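Local structure of endo alpha-1,4 polygalactosaminidase (Neosartorya fumigata, 6OJ1) at residues R95-K100 against L131-M136; H108-D111 against K117-N120; S195-M200 against A218-N223; Y232-G235 against N239-L242. The protein hydrolyses alpha-1,4-linked galactosamine polymers from within the chain, as an endo-acting fungal glycoside hydrolase that disrupts microbial biofilms. All blocks are in the same frame, centred on the assembly; numbering follows the deposited sequence.

Interaction 1: residues R95-K100 against L131-M136; sequences RPDKDK and LDRLDM. With EDO (1,2-ethanediol), chain G.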
loop_
_atom_site.group_PDB
_atom_site.type_symbol
_atom_site.label_atom_id
_atom_site.label_comp_id
_atom_site.label_asym_id
_atom_site.label_seq_id
_atom_site.Cartn_x
_atom_site.Cartn_y
_atom_site.Cartn_z
ATOM N N ARG A 95 -1.275 -1.543 -17.294
ATOM C CA ARG A 95 -0.224 -2.448 -16.857
ATOM C C ARG A 95 0.140 -3.423 -17.974
ATOM O O ARG A 95 -0.688 -3.732 -18.835
ATOM C CB ARG A 95 -0.651 -3.236 -15.623
ATOM C CG ARG A 95 -1.003 -2.368 -14.419
ATOM C CD ARG A 95 0.145 -1.430 -14.066
ATOM N NE ARG A 95 -0.128 -0.777 -12.802
ATOM C CZ ARG A 95 0.725 0.021 -12.170
ATOM N NH1 ARG A 95 0.369 0.566 -11.013
ATOM N NH2 ARG A 95 1.922 0.270 -12.694
ATOM N N PRO A 96 1.388 -3.904 -17.997
ATOM C CA PRO A 96 1.806 -4.795 -19.091
ATOM C C PRO A 96 1.179 -6.173 -19.028
ATOM O O PRO A 96 1.241 -6.898 -20.030
ATOM C CB PRO A 96 3.334 -4.862 -18.935
ATOM C CG PRO A 96 3.619 -4.368 -17.552
ATOM C CD PRO A 96 2.534 -3.391 -17.223
ATOM N N ASP A 97 0.561 -6.548 -17.903
ATOM C CA ASP A 97 -0.159 -7.809 -17.788
ATOM C C ASP A 97 -1.665 -7.616 -17.825
ATOM O O ASP A 97 -2.408 -8.523 -17.428
ATOM C CB ASP A 97 0.249 -8.561 -16.514
ATOM C CG ASP A 97 -0.107 -7.810 -15.217
ATOM O OD1 ASP A 97 -0.622 -6.672 -15.273
ATOM O OD2 ASP A 97 0.134 -8.364 -14.118
ATOM N N LYS A 98 -2.141 -6.468 -18.333
ATOM C CA LYS A 98 -3.583 -6.222 -18.278
ATOM C C LYS A 98 -4.362 -7.246 -19.094
ATOM O O LYS A 98 -5.519 -7.541 -18.766
ATOM C CB LYS A 98 -3.919 -4.818 -18.774
ATOM C CG LYS A 98 -3.456 -4.566 -20.189
ATOM C CD LYS A 98 -4.525 -3.889 -21.009
ATOM C CE LYS A 98 -3.929 -3.103 -22.169
ATOM N NZ LYS A 98 -3.326 -3.963 -23.218
ATOM N N ASP A 99 -3.749 -7.800 -20.143
ATOM C CA ASP A 99 -4.479 -8.728 -21.004
ATOM C C ASP A 99 -4.676 -10.102 -20.369
ATOM O O ASP A 99 -5.403 -10.927 -20.939
ATOM C CB ASP A 99 -3.771 -8.867 -22.337
ATOM C CG ASP A 99 -3.789 -7.574 -23.134
ATOM O OD1 ASP A 99 -4.889 -7.018 -23.353
ATOM O OD2 ASP A 99 -2.708 -7.098 -23.503
ATOM N N LYS A 100 -4.067 -10.361 -19.212
ATOM C CA LYS A 100 -4.339 -11.616 -18.512
ATOM C C LYS A 100 -5.740 -11.654 -17.931
ATOM O O LYS A 100 -6.292 -12.747 -17.719
ATOM C CB LYS A 100 -3.334 -11.829 -17.383
ATOM C CG LYS A 100 -1.882 -12.007 -17.869
ATOM C CD LYS A 100 -0.932 -12.126 -16.667
ATOM C CE LYS A 100 0.504 -12.450 -17.095
ATOM N NZ LYS A 100 1.415 -12.556 -15.906
ATOM N N LEU A 131 -0.302 -13.815 -8.026
ATOM C CA LEU A 131 0.885 -14.635 -7.796
ATOM C C LEU A 131 1.974 -14.314 -8.803
ATOM O O LEU A 131 3.154 -14.265 -8.447
ATOM C CB LEU A 131 0.545 -16.123 -7.867
ATOM C CG LEU A 131 -0.357 -16.675 -6.769
ATOM C CD1 LEU A 131 -0.605 -18.142 -7.033
ATOM C CD2 LEU A 131 0.299 -16.469 -5.406
ATOM N N ASP A 132 1.600 -14.110 -10.073
ATOM C CA ASP A 132 2.585 -13.693 -11.077
ATOM C C ASP A 132 3.228 -12.353 -10.699
ATOM O O ASP A 132 4.438 -12.157 -10.890
ATOM C CB ASP A 132 1.935 -13.569 -12.459
ATOM C CG ASP A 132 1.458 -14.893 -13.037
ATOM O OD1 ASP A 132 1.752 -15.968 -12.475
ATOM O OD2 ASP A 132 0.756 -14.839 -14.074
ATOM N N ARG A 133 2.430 -11.412 -10.181
ATOM C CA ARG A 133 2.972 -10.117 -9.781
ATOM C C ARG A 133 3.880 -10.257 -8.569
ATOM O O ARG A 133 4.910 -9.578 -8.489
ATOM C CB ARG A 133 1.836 -9.125 -9.504
ATOM C CG ARG A 133 1.131 -8.645 -10.794
ATOM C CD ARG A 133 -0.089 -7.761 -10.505
ATOM N NE ARG A 133 -0.695 -7.267 -11.741
ATOM C CZ ARG A 133 -1.647 -6.339 -11.793
ATOM N NH1 ARG A 133 -2.146 -5.812 -10.675
ATOM N NH2 ARG A 133 -2.115 -5.941 -12.976
ATOM N N LEU A 134 3.528 -11.146 -7.625
ATOM C CA LEU A 134 4.415 -11.403 -6.488
ATOM C C LEU A 134 5.722 -12.053 -6.934
ATOM O O LEU A 134 6.785 -11.764 -6.369
ATOM C CB LEU A 134 3.713 -12.289 -5.448
ATOM C CG LEU A 134 2.545 -11.595 -4.726
ATOM C CD1 LEU A 134 1.803 -12.620 -3.835
ATOM C CD2 LEU A 134 2.984 -10.391 -3.897
ATOM N N ASP A 135 5.661 -12.949 -7.927
ATOM C CA ASP A 135 6.877 -13.481 -8.532
ATOM C C ASP A 135 7.757 -12.352 -9.043
ATOM O O ASP A 135 8.971 -12.336 -8.804
ATOM C CB ASP A 135 6.548 -14.424 -9.698
ATOM C CG ASP A 135 6.033 -15.780 -9.265
ATOM O OD1 ASP A 135 5.975 -16.088 -8.053
ATOM O OD2 ASP A 135 5.672 -16.556 -10.181
ATOM N N MET A 136 7.156 -11.399 -9.758
ATOM C CA MET A 136 7.927 -10.269 -10.267
ATOM C C MET A 136 8.553 -9.463 -9.133
ATOM O O MET A 136 9.732 -9.091 -9.198
ATOM C CB MET A 136 7.054 -9.361 -11.135
ATOM C CG MET A 136 7.818 -8.057 -11.487
ATOM S SD MET A 136 6.814 -6.908 -12.452
ATOM C CE MET A 136 6.883 -7.744 -14.017
HETATM C C1 EDO G . 4.032 -10.206 -14.842
HETATM O O1 EDO G . 3.695 -9.268 -15.867
HETATM C C2 EDO G . 3.021 -10.057 -13.722
HETATM O O2 EDO G . 1.729 -10.481 -14.177
#
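Asp-97 OD2 is gripped twice: Arg-133 NE donates to it over 2.7 Å in an almost straight bond (178° at the hydrogen), and O2 of an ethanediol molecule, probably from the crystallisation liquor, donates to it as well. The NE proton meets the syn lone pair of OD2, while Arg-133 NH2 reaches the other oxygen, Asp-97 OD1, at 2.8 Å, some 22° out of the carboxylate plane. This is a side-on, two-nitrogen salt bridge, and the carboxylate and guanidinium planes lie only 22° apart. Arg-133 gets there because its chain is extended from CG to NE, carrying the flat group away from the helix axis. The pairing ties a type I turn, Arg-95 to Lys-98, in the loop between strands 90-92 and 106-109, to helix 124-140 of the (beta/alpha)-barrel. Phe-65 touches both Asp-97 and Arg-133. Arg-95 passes at about a right angle, its CG 4.0 Å from Arg-133 NH2, but its charged end pairs elsewhere, with Glu-92 and Asp-63. Nearer the solvent, the extended chain of Lys-100 brings NZ to 3.0 Å from Asp-132 OD2, a second salt bridge met on the anti side of that oxygen. Lys-100 NZ also donates to ethanediol O2 at 2.7 Å, so the diol oxygen bridges Lys-100 and Asp-97 in this crystal, while Asp-132 OD1 is held by Gln-128.

Interaction 2: residues H108-D111 against K117-N120; sequences HDLD and KWLN. With NAG (2-acetamido-2-deoxy-beta-D-glucopyranose), chain C.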
loop_
_atom_site.group_PDB
_atom_site.type_symbol
_atom_site.label_atom_id
_atom_site.label_comp_id
_atom_site.label_asym_id
_atom_site.label_seq_id
_atom_site.Cartn_x
_atom_site.Cartn_y
_atom_site.Cartn_z
ATOM N N HIS A 108 -17.252 -2.893 -11.420
ATOM C CA HIS A 108 -17.543 -1.504 -11.744
ATOM C C HIS A 108 -16.264 -0.659 -11.758
ATOM O O HIS A 108 -15.244 -1.011 -11.157
ATOM C CB HIS A 108 -18.526 -0.909 -10.731
ATOM C CG HIS A 108 -19.922 -1.444 -10.834
ATOM N ND1 HIS A 108 -20.878 -1.212 -9.870
ATOM C CD2 HIS A 108 -20.529 -2.181 -11.794
ATOM C CE1 HIS A 108 -22.015 -1.785 -10.230
ATOM N NE2 HIS A 108 -21.829 -2.381 -11.394
ATOM N N ASP A 109 -16.340 0.485 -12.441
ATOM C CA ASP A 109 -15.236 1.441 -12.409
ATOM C C ASP A 109 -14.989 1.922 -10.986
ATOM O O ASP A 109 -15.917 2.063 -10.188
ATOM C CB ASP A 109 -15.537 2.661 -13.279
ATOM C CG ASP A 109 -15.783 2.309 -14.721
ATOM O OD1 ASP A 109 -15.342 1.230 -15.150
ATOM O OD2 ASP A 109 -16.418 3.122 -15.426
ATOM N N LEU A 110 -13.727 2.224 -10.678
ATOM C CA LEU A 110 -13.426 2.777 -9.362
ATOM C C LEU A 110 -14.021 4.177 -9.185
ATOM O O LEU A 110 -14.574 4.483 -8.125
ATOM C CB LEU A 110 -11.919 2.774 -9.106
ATOM C CG LEU A 110 -11.469 1.627 -8.203
ATOM C CD1 LEU A 110 -11.685 0.283 -8.894
ATOM C CD2 LEU A 110 -10.025 1.762 -7.771
ATOM N N ASP A 111 -13.934 5.044 -10.203
ATOM C CA ASP A 111 -14.734 6.280 -10.083
ATOM C C ASP A 111 -14.954 6.854 -11.491
ATOM O O ASP A 111 -14.329 7.835 -11.905
ATOM C CB ASP A 111 -14.136 7.314 -9.119
ATOM C CG ASP A 111 -12.626 7.445 -9.230
ATOM O OD1 ASP A 111 -12.009 6.760 -10.071
ATOM O OD2 ASP A 111 -12.055 8.264 -8.472
ATOM N N LYS A 117 -10.934 -0.668 -12.684
ATOM C CA LYS A 117 -12.132 -1.414 -12.319
ATOM C C LYS A 117 -11.864 -2.332 -11.133
ATOM O O LYS A 117 -10.770 -2.877 -10.980
ATOM C CB LYS A 117 -12.635 -2.269 -13.495
ATOM C CG LYS A 117 -13.084 -1.489 -14.714
ATOM C CD LYS A 117 -13.633 -2.432 -15.772
ATOM C CE LYS A 117 -13.963 -1.688 -17.066
ATOM N NZ LYS A 117 -15.150 -0.807 -16.901
ATOM N N TRP A 118 -12.903 -2.540 -10.313
ATOM C CA TRP A 118 -12.815 -3.488 -9.212
ATOM C C TRP A 118 -12.635 -4.913 -9.738
ATOM O O TRP A 118 -13.198 -5.287 -10.767
ATOM C CB TRP A 118 -14.074 -3.382 -8.337
ATOM C CG TRP A 118 -14.122 -2.090 -7.569
ATOM C CD1 TRP A 118 -14.934 -1.008 -7.808
ATOM C CD2 TRP A 118 -13.283 -1.727 -6.470
ATOM N NE1 TRP A 118 -14.664 -0.003 -6.899
ATOM C CE2 TRP A 118 -13.653 -0.423 -6.069
ATOM C CE3 TRP A 118 -12.256 -2.387 -5.773
ATOM C CZ2 TRP A 118 -13.037 0.234 -5.003
ATOM C CZ3 TRP A 118 -11.640 -1.728 -4.713
ATOM C CH2 TRP A 118 -12.032 -0.426 -4.342
ATOM N N LEU A 119 -11.836 -5.711 -9.027
ATOM C CA LEU A 119 -11.608 -7.105 -9.393
ATOM C C LEU A 119 -12.445 -8.044 -8.539
ATOM O O LEU A 119 -12.694 -7.786 -7.359
ATOM C CB LEU A 119 -10.144 -7.486 -9.219
ATOM C CG LEU A 119 -9.200 -6.767 -10.177
ATOM C CD1 LEU A 119 -7.760 -7.124 -9.818
ATOM C CD2 LEU A 119 -9.560 -7.137 -11.611
ATOM N N ASN A 120 -12.835 -9.172 -9.135
ATOM C CA ASN A 120 -13.341 -10.282 -8.330
ATOM C C ASN A 120 -12.134 -10.965 -7.703
ATOM O O ASN A 120 -11.486 -11.828 -8.305
ATOM C CB ASN A 120 -14.158 -11.246 -9.172
ATOM C CG ASN A 120 -14.753 -12.366 -8.341
ATOM O OD1 ASN A 120 -14.495 -12.460 -7.139
ATOM N ND2 ASN A 120 -15.546 -13.201 -8.962
HETATM C C1 NAG C . -16.131 -14.293 -8.211
HETATM C C2 NAG C . -17.557 -14.559 -8.659
HETATM C C3 NAG C . -18.141 -15.732 -7.879
HETATM C C4 NAG C . -17.238 -16.957 -7.964
HETATM C C5 NAG C . -15.781 -16.608 -7.645
HETATM C C6 NAG C . -14.820 -17.728 -7.991
HETATM C C7 NAG C . -19.075 -12.813 -9.492
HETATM C C8 NAG C . -19.881 -11.598 -9.136
HETATM N N2 NAG C . -18.386 -13.376 -8.492
HETATM O O3 NAG C . -19.420 -16.034 -8.425
HETATM O O4 NAG C . -17.672 -17.898 -6.988
HETATM O O5 NAG C . -15.352 -15.462 -8.393
HETATM O O6 NAG C . -14.698 -17.898 -9.399
HETATM O O7 NAG C . -19.048 -13.262 -10.630
#
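Between His-108 and Trp-118 runs the backbone hydrogen bond of the contact: Trp-118 N donates to His-108 O over 2.9 Å, at 167° at the hydrogen and nearly in line with the carbonyl. Lys-117 CA adds a CA-H...O contact to the same oxygen. Asp-109 and Lys-117 form an antiparallel non-hydrogen-bonded pair, their CA atoms 4.2 Å apart, in the hairpin of strands 106-109 and 116-119, the latter being the middle strand of a three-stranded antiparallel sheet. The ionic component is one salt bridge, Lys-117 NZ to Asp-109 OD1 at 2.7 Å. The two side chains lie side by side, pointing the same way, and the lysine bends only at its last torsion (chi4 -70°), which turns NZ in toward the carboxylate. The apolar component is a CH-pi contact: Leu-110 CD1 sits 3.4 Å from the centroid of the five-membered ring of Trp-118, only 4° off the ring normal. Leu-110 CG lies 3.7 Å from Trp-118 CE2, where the two rings are fused. Asp-151, Asn-155 and Asn-157 also touch the indole, and past the strand end Asn-120 ND2 carries an N-linked glycan. The backbone bond fixes the strand at Trp-118 N, while Leu-110 packs on the indole face without depending on charge; solvent probably screens the salt bridge between the partly exposed Asp-109 and Lys-117.

Interaction 3: residues S195-M200 against A218-N223; sequences SVIKNM and AVFPQN. With NAG (2-acetamido-2-deoxy-beta-D-glucopyranose), chain E; NAG (2-acetamido-2-deoxy-beta-D-glucopyranose), chain B.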
loop_
_atom_site.group_PDB
_atom_site.type_symbol
_atom_site.label_atom_id
_atom_site.label_comp_id
_atom_site.label_asym_id
_atom_site.label_seq_id
_atom_site.Cartn_x
_atom_site.Cartn_y
_atom_site.Cartn_z
ATOM N N SER A 195 -8.723 -9.793 11.530
ATOM C CA SER A 195 -8.700 -11.071 10.838
ATOM C C SER A 195 -7.455 -11.291 9.991
ATOM O O SER A 195 -7.267 -12.410 9.501
ATOM C CB SER A 195 -9.930 -11.203 9.947
ATOM O OG SER A 195 -11.091 -11.256 10.747
ATOM N N VAL A 196 -6.613 -10.267 9.812
ATOM C CA VAL A 196 -5.425 -10.378 8.965
ATOM C C VAL A 196 -4.151 -9.906 9.659
ATOM O O VAL A 196 -3.049 -10.149 9.155
ATOM C CB VAL A 196 -5.591 -9.602 7.635
ATOM C CG1 VAL A 196 -6.818 -10.102 6.857
ATOM C CG2 VAL A 196 -5.626 -8.049 7.882
ATOM N N ILE A 197 -4.276 -9.238 10.812
ATOM C CA ILE A 197 -3.120 -8.534 11.375
ATOM C C ILE A 197 -1.959 -9.480 11.684
ATOM O O ILE A 197 -0.790 -9.107 11.513
ATOM C CB ILE A 197 -3.532 -7.710 12.618
ATOM C CG1 ILE A 197 -2.341 -6.867 13.093
ATOM C CG2 ILE A 197 -4.049 -8.602 13.746
ATOM C CD1 ILE A 197 -2.722 -5.729 14.013
ATOM N N LYS A 198 -2.241 -10.713 12.119
ATOM C CA LYS A 198 -1.152 -11.633 12.448
ATOM C C LYS A 198 -0.268 -11.923 11.243
ATOM O O LYS A 198 0.906 -12.277 11.407
ATOM C CB LYS A 198 -1.703 -12.943 13.013
ATOM C CG LYS A 198 -2.352 -12.807 14.370
ATOM C CD LYS A 198 -2.894 -14.148 14.843
ATOM N N ASN A 199 -0.810 -11.793 10.034
ATOM C CA ASN A 199 -0.074 -12.025 8.802
ATOM C C ASN A 199 0.567 -10.751 8.261
ATOM O O ASN A 199 1.300 -10.819 7.269
ATOM C CB ASN A 199 -1.010 -12.621 7.734
ATOM C CG ASN A 199 -0.602 -14.024 7.299
ATOM O OD1 ASN A 199 0.539 -14.452 7.512
ATOM N ND2 ASN A 199 -1.539 -14.743 6.669
ATOM N N MET A 200 0.293 -9.595 8.872
ATOM C CA MET A 200 0.738 -8.304 8.357
ATOM C C MET A 200 2.004 -7.847 9.070
ATOM O O MET A 200 2.179 -8.091 10.263
ATOM C CB MET A 200 -0.340 -7.221 8.539
ATOM C CG MET A 200 -1.679 -7.484 7.840
ATOM S SD MET A 200 -1.553 -7.585 6.052
ATOM C CE MET A 200 -1.543 -9.375 5.831
ATOM N N ALA A 218 -4.250 2.349 15.075
ATOM C CA ALA A 218 -3.261 2.376 16.146
ATOM C C ALA A 218 -3.004 1.006 16.757
ATOM O O ALA A 218 -2.025 0.858 17.497
ATOM C CB ALA A 218 -3.699 3.355 17.238
ATOM N N VAL A 219 -3.846 0.006 16.475
ATOM C CA VAL A 219 -3.586 -1.344 16.964
ATOM C C VAL A 219 -2.313 -1.933 16.353
ATOM O O VAL A 219 -1.699 -2.829 16.943
ATOM C CB VAL A 219 -4.817 -2.254 16.704
ATOM C CG1 VAL A 219 -5.112 -2.385 15.213
ATOM C CG2 VAL A 219 -4.618 -3.622 17.322
ATOM N N PHE A 220 -1.872 -1.428 15.194
ATOM C CA PHE A 220 -0.629 -1.945 14.620
ATOM C C PHE A 220 0.561 -1.618 15.510
ATOM O O PHE A 220 1.262 -2.551 15.940
ATOM C CB PHE A 220 -0.460 -1.444 13.180
ATOM C CG PHE A 220 -1.258 -2.222 12.168
ATOM C CD1 PHE A 220 -2.583 -1.889 11.906
ATOM C CD2 PHE A 220 -0.692 -3.307 11.502
ATOM C CE1 PHE A 220 -3.327 -2.605 10.987
ATOM C CE2 PHE A 220 -1.431 -4.033 10.565
ATOM C CZ PHE A 220 -2.745 -3.685 10.307
ATOM N N PRO A 221 0.846 -0.350 15.842
ATOM C CA PRO A 221 1.982 -0.095 16.743
ATOM C C PRO A 221 1.782 -0.648 18.138
ATOM O O PRO A 221 2.769 -0.995 18.797
ATOM C CB PRO A 221 2.106 1.440 16.738
ATOM C CG PRO A 221 0.806 1.938 16.238
ATOM C CD PRO A 221 0.310 0.911 15.287
ATOM N N GLN A 222 0.536 -0.757 18.608
ATOM C CA GLN A 222 0.285 -1.436 19.872
ATOM C C GLN A 222 0.752 -2.884 19.831
ATOM O O GLN A 222 1.038 -3.466 20.882
ATOM C CB GLN A 222 -1.206 -1.346 20.226
ATOM C CG GLN A 222 -1.672 0.080 20.556
ATOM C CD GLN A 222 -3.193 0.248 20.598
ATOM O OE1 GLN A 222 -3.949 -0.707 20.411
ATOM N NE2 GLN A 222 -3.640 1.477 20.845
ATOM N N ASN A 223 0.855 -3.472 18.637
ATOM C CA ASN A 223 1.416 -4.805 18.458
ATOM C C ASN A 223 2.784 -4.773 17.787
ATOM O O ASN A 223 3.189 -5.760 17.162
ATOM C CB ASN A 223 0.447 -5.681 17.667
ATOM C CG ASN A 223 -0.795 -6.018 18.460
ATOM O OD1 ASN A 223 -0.849 -7.042 19.140
ATOM N ND2 ASN A 223 -1.795 -5.143 18.398
HETATM C C1 NAG E . -7.229 -17.472 11.540
HETATM C C2 NAG E . -7.606 -16.409 10.484
HETATM C C3 NAG E . -8.585 -15.374 11.062
HETATM C C4 NAG E . -9.771 -16.077 11.719
HETATM C C5 NAG E . -9.256 -17.057 12.767
HETATM C C6 NAG E . -10.356 -17.799 13.498
HETATM C C7 NAG E . -5.571 -14.984 10.613
HETATM C C8 NAG E . -4.405 -14.438 9.835
HETATM N N2 NAG E . -6.424 -15.763 9.924
HETATM O O3 NAG E . -9.023 -14.531 10.001
HETATM O O4 NAG E . -10.722 -15.185 12.297
HETATM O O5 NAG E . -8.427 -18.034 12.124
HETATM O O6 NAG E . -10.854 -18.895 12.743
HETATM O O7 NAG E . -5.732 -14.724 11.807
HETATM C C1 NAG B . -10.221 -14.142 13.181
HETATM C C2 NAG B . -11.410 -13.237 13.492
HETATM C C3 NAG B . -10.956 -12.065 14.365
HETATM C C4 NAG B . -10.219 -12.548 15.615
HETATM C C5 NAG B . -9.155 -13.593 15.247
HETATM C C6 NAG B . -8.522 -14.261 16.446
HETATM C C7 NAG B . -13.129 -13.364 11.739
HETATM C C8 NAG B . -13.680 -12.753 10.483
HETATM N N2 NAG B . -12.056 -12.764 12.273
HETATM O O3 NAG B . -12.097 -11.291 14.716
HETATM O O4 NAG B . -9.442 -11.482 16.155
HETATM O O5 NAG B . -9.680 -14.636 14.411
HETATM O O6 NAG B . -7.436 -13.489 16.940
HETATM O O7 NAG B . -13.631 -14.360 12.244
#
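An apolar side-chain contact, with no hydrogen bond across it, joins Ile-197, in the 3-10 segment 197-199 after helix 193-196, to Phe-220 in the short helix 219-222. The evidence is in the ring geometry. Ile-197 CD1 stands 4.0 Å from the centroid of the Phe-220 ring and 9° off its normal, a CH-pi contact over the middle of the face, and Ile-197 CG1 lies 3.9 Å from Phe-220 CE2. With CG1 anti to the backbone N (chi1 -174°) and the branch extended beyond it, CD1 is carried out over the ring. The two side chains slide past each other in opposite directions. Met-200 CB approaches the same carbon, CE2 of Phe-220, at 3.9 Å, but from the ring edge and in its plane; the rest of the methionine turns away toward Ile-184 and Leu-186 of strand 183-187. In the (beta/alpha)-barrel, strand 202-206 lies between these two segments along the chain, and Phe-220 also packs on Val-227 of strand 227-231. Val-219 is at the margin, its CG1 4.3 Å from Ile-197 CD1. Its carbonyl oxygen is occupied: Asn-223 ND2 donates to Val-219 O at 2.7 Å, nearly straight at 174°. On the other flank, Ser-195 O accepts from O3 of an N-acetylglucosamine (chain E) at 2.8 Å and from Asn-171 ND2.

Interaction 4: residues Y232-G235 against N239-L242; sequences YPKG and NNDL. With MAN (alpha-D-mannopyranose), chain D.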
loop_
_atom_site.group_PDB
_atom_site.type_symbol
_atom_site.label_atom_id
_atom_site.label_comp_id
_atom_site.label_asym_id
_atom_site.label_seq_id
_atom_site.Cartn_x
_atom_site.Cartn_y
_atom_site.Cartn_z
ATOM N N TYR A 232 -3.063 14.104 2.793
ATOM C CA TYR A 232 -3.079 14.855 1.538
ATOM C C TYR A 232 -3.676 16.234 1.796
ATOM O O TYR A 232 -4.800 16.526 1.369
ATOM C CB TYR A 232 -3.893 14.133 0.466
ATOM C CG TYR A 232 -3.440 12.734 0.098
ATOM C CD1 TYR A 232 -2.247 12.517 -0.578
ATOM C CD2 TYR A 232 -4.235 11.635 0.398
ATOM C CE1 TYR A 232 -1.845 11.228 -0.933
ATOM C CE2 TYR A 232 -3.855 10.351 0.048
ATOM C CZ TYR A 232 -2.658 10.149 -0.615
ATOM O OH TYR A 232 -2.261 8.875 -0.975
ATOM N N PRO A 233 -2.945 17.116 2.476
ATOM C CA PRO A 233 -3.561 18.379 2.922
ATOM C C PRO A 233 -3.888 19.353 1.797
ATOM O O PRO A 233 -4.721 20.243 2.009
ATOM C CB PRO A 233 -2.514 18.958 3.884
ATOM C CG PRO A 233 -1.244 18.338 3.480
ATOM C CD PRO A 233 -1.569 16.956 2.975
ATOM N N LYS A 234 -3.265 19.233 0.622
ATOM C CA LYS A 234 -3.592 20.122 -0.491
ATOM C C LYS A 234 -4.874 19.719 -1.207
ATOM O O LYS A 234 -5.332 20.450 -2.090
ATOM C CB LYS A 234 -2.442 20.168 -1.510
ATOM C CG LYS A 234 -1.087 20.596 -0.937
ATOM C CD LYS A 234 0.044 20.507 -1.983
ATOM C CE LYS A 234 1.410 20.436 -1.312
ATOM N NZ LYS A 234 2.525 20.157 -2.304
ATOM N N GLY A 235 -5.461 18.582 -0.859
ATOM C CA GLY A 235 -6.700 18.176 -1.487
ATOM C C GLY A 235 -6.467 17.284 -2.685
ATOM O O GLY A 235 -5.346 16.877 -2.998
ATOM N N ASN A 239 -1.457 19.373 -7.003
ATOM C CA ASN A 239 -0.183 18.693 -6.811
ATOM C C ASN A 239 0.917 19.671 -7.174
ATOM O O ASN A 239 0.937 20.187 -8.298
ATOM C CB ASN A 239 -0.078 17.439 -7.686
ATOM C CG ASN A 239 -1.236 16.491 -7.482
ATOM O OD1 ASN A 239 -1.308 15.809 -6.472
ATOM N ND2 ASN A 239 -2.143 16.434 -8.451
ATOM N N ASN A 240 1.823 19.937 -6.235
ATOM C CA ASN A 240 2.938 20.834 -6.514
ATOM C C ASN A 240 4.028 20.601 -5.471
ATOM O O ASN A 240 3.872 19.805 -4.544
ATOM C CB ASN A 240 2.484 22.299 -6.563
ATOM C CG ASN A 240 1.854 22.771 -5.265
ATOM O OD1 ASN A 240 2.353 22.499 -4.177
ATOM N ND2 ASN A 240 0.748 23.492 -5.381
ATOM N N ASP A 241 5.155 21.291 -5.645
ATOM C CA ASP A 241 6.299 21.112 -4.764
ATOM C C ASP A 241 6.354 22.173 -3.670
ATOM O O ASP A 241 7.402 22.363 -3.043
ATOM C CB ASP A 241 7.601 21.116 -5.580
ATOM C CG ASP A 241 7.740 19.891 -6.468
ATOM O OD1 ASP A 241 7.017 18.893 -6.235
ATOM O OD2 ASP A 241 8.572 19.927 -7.401
ATOM N N LEU A 242 5.250 22.875 -3.438
ATOM C CA LEU A 242 5.202 23.918 -2.431
ATOM C C LEU A 242 4.625 23.365 -1.132
ATOM O O LEU A 242 4.058 22.278 -1.086
ATOM C CB LEU A 242 4.387 25.106 -2.938
ATOM C CG LEU A 242 5.085 25.815 -4.098
ATOM C CD1 LEU A 242 4.168 26.825 -4.755
ATOM C CD2 LEU A 242 6.354 26.487 -3.603
HETATM C C1 MAN D . 1.688 16.738 -13.833
HETATM C C2 MAN D . 1.275 15.552 -12.913
HETATM C C3 MAN D . -0.109 15.799 -12.297
HETATM C C4 MAN D . -0.185 17.206 -11.645
HETATM C C5 MAN D . 0.221 18.282 -12.684
HETATM C C6 MAN D . 0.249 19.692 -12.124
HETATM O O2 MAN D . 2.169 15.415 -11.810
HETATM O O3 MAN D . -0.459 14.768 -11.362
HETATM O O4 MAN D . -1.504 17.473 -11.167
HETATM O O5 MAN D . 1.550 17.990 -13.184
HETATM O O6 MAN D . 0.563 20.581 -13.196
#
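Lys-234 NZ reaches from a type I turn, Tyr-232 to Gly-235, to an Asx turn at Asn-240, both in the loop that follows strand 227-231 of the (beta/alpha)-barrel and leads to helix 246-253. The dense part of the contact lies at this nitrogen. Lys-234 NZ donates to Leu-242 O at 2.9 Å, in the carbonyl plane, and to Asn-240 OD1 at 3.0 Å, from above that carbonyl plane; Asn-240 O is a further close oxygen, 2.6 Å from NZ. Asn-267 OD1 accepts from NZ too, and Trp-273 makes a cation-pi contact with the lysine, so oxygens and an aromatic ring together meet the ammonium. An extended chain beyond CG (chi2 175°) delivers it there, and Lys-234 CE comes within 3.2 Å of Leu-242 O. The looser side lies toward the solvent, where Asp-241 and Leu-242 are exposed and the leucine side chain leads away from the turn. Asp-241 OD1 stays 6.1 Å from Lys-234 NZ, too far for an ion pair, although its charge may still act weakly on the ammonium. The Asn-239 side chain starts away from the 232-235 turn; Asn-239 ND2 donates to O4 of a mannose at 3.0 Å, while OD1 accepts from Asn-269 N. Within the Asx turn, Asn-240 OD1 takes Leu-242 N at 3.0 Å from the face of its carbonyl plane opposite to the one used by Lys-234 NZ.

Overall arrangement
All four contacts belong to one GH114 (beta/alpha)-barrel. Interaction 2 is nested in the chain loop closed by interaction 1; interactions 3 and 4 follow in series. Interactions 1 and 2 are nearest to each other, their centres about 17 Å apart: strand 116-119 of interaction 2 is followed in the chain by helix 124-140 of interaction 1. The other pairs of centres lie about 26 to 31 Å apart, and no two contacts touch. Strand 227-231 separates interactions 3 and 4 along the chain. Together the contacts join a loop to helix 124-140, two strands of a hairpin, two short helical segments and two turns of one loop, with glycan sugars bound at interactions 2, 3 and 4.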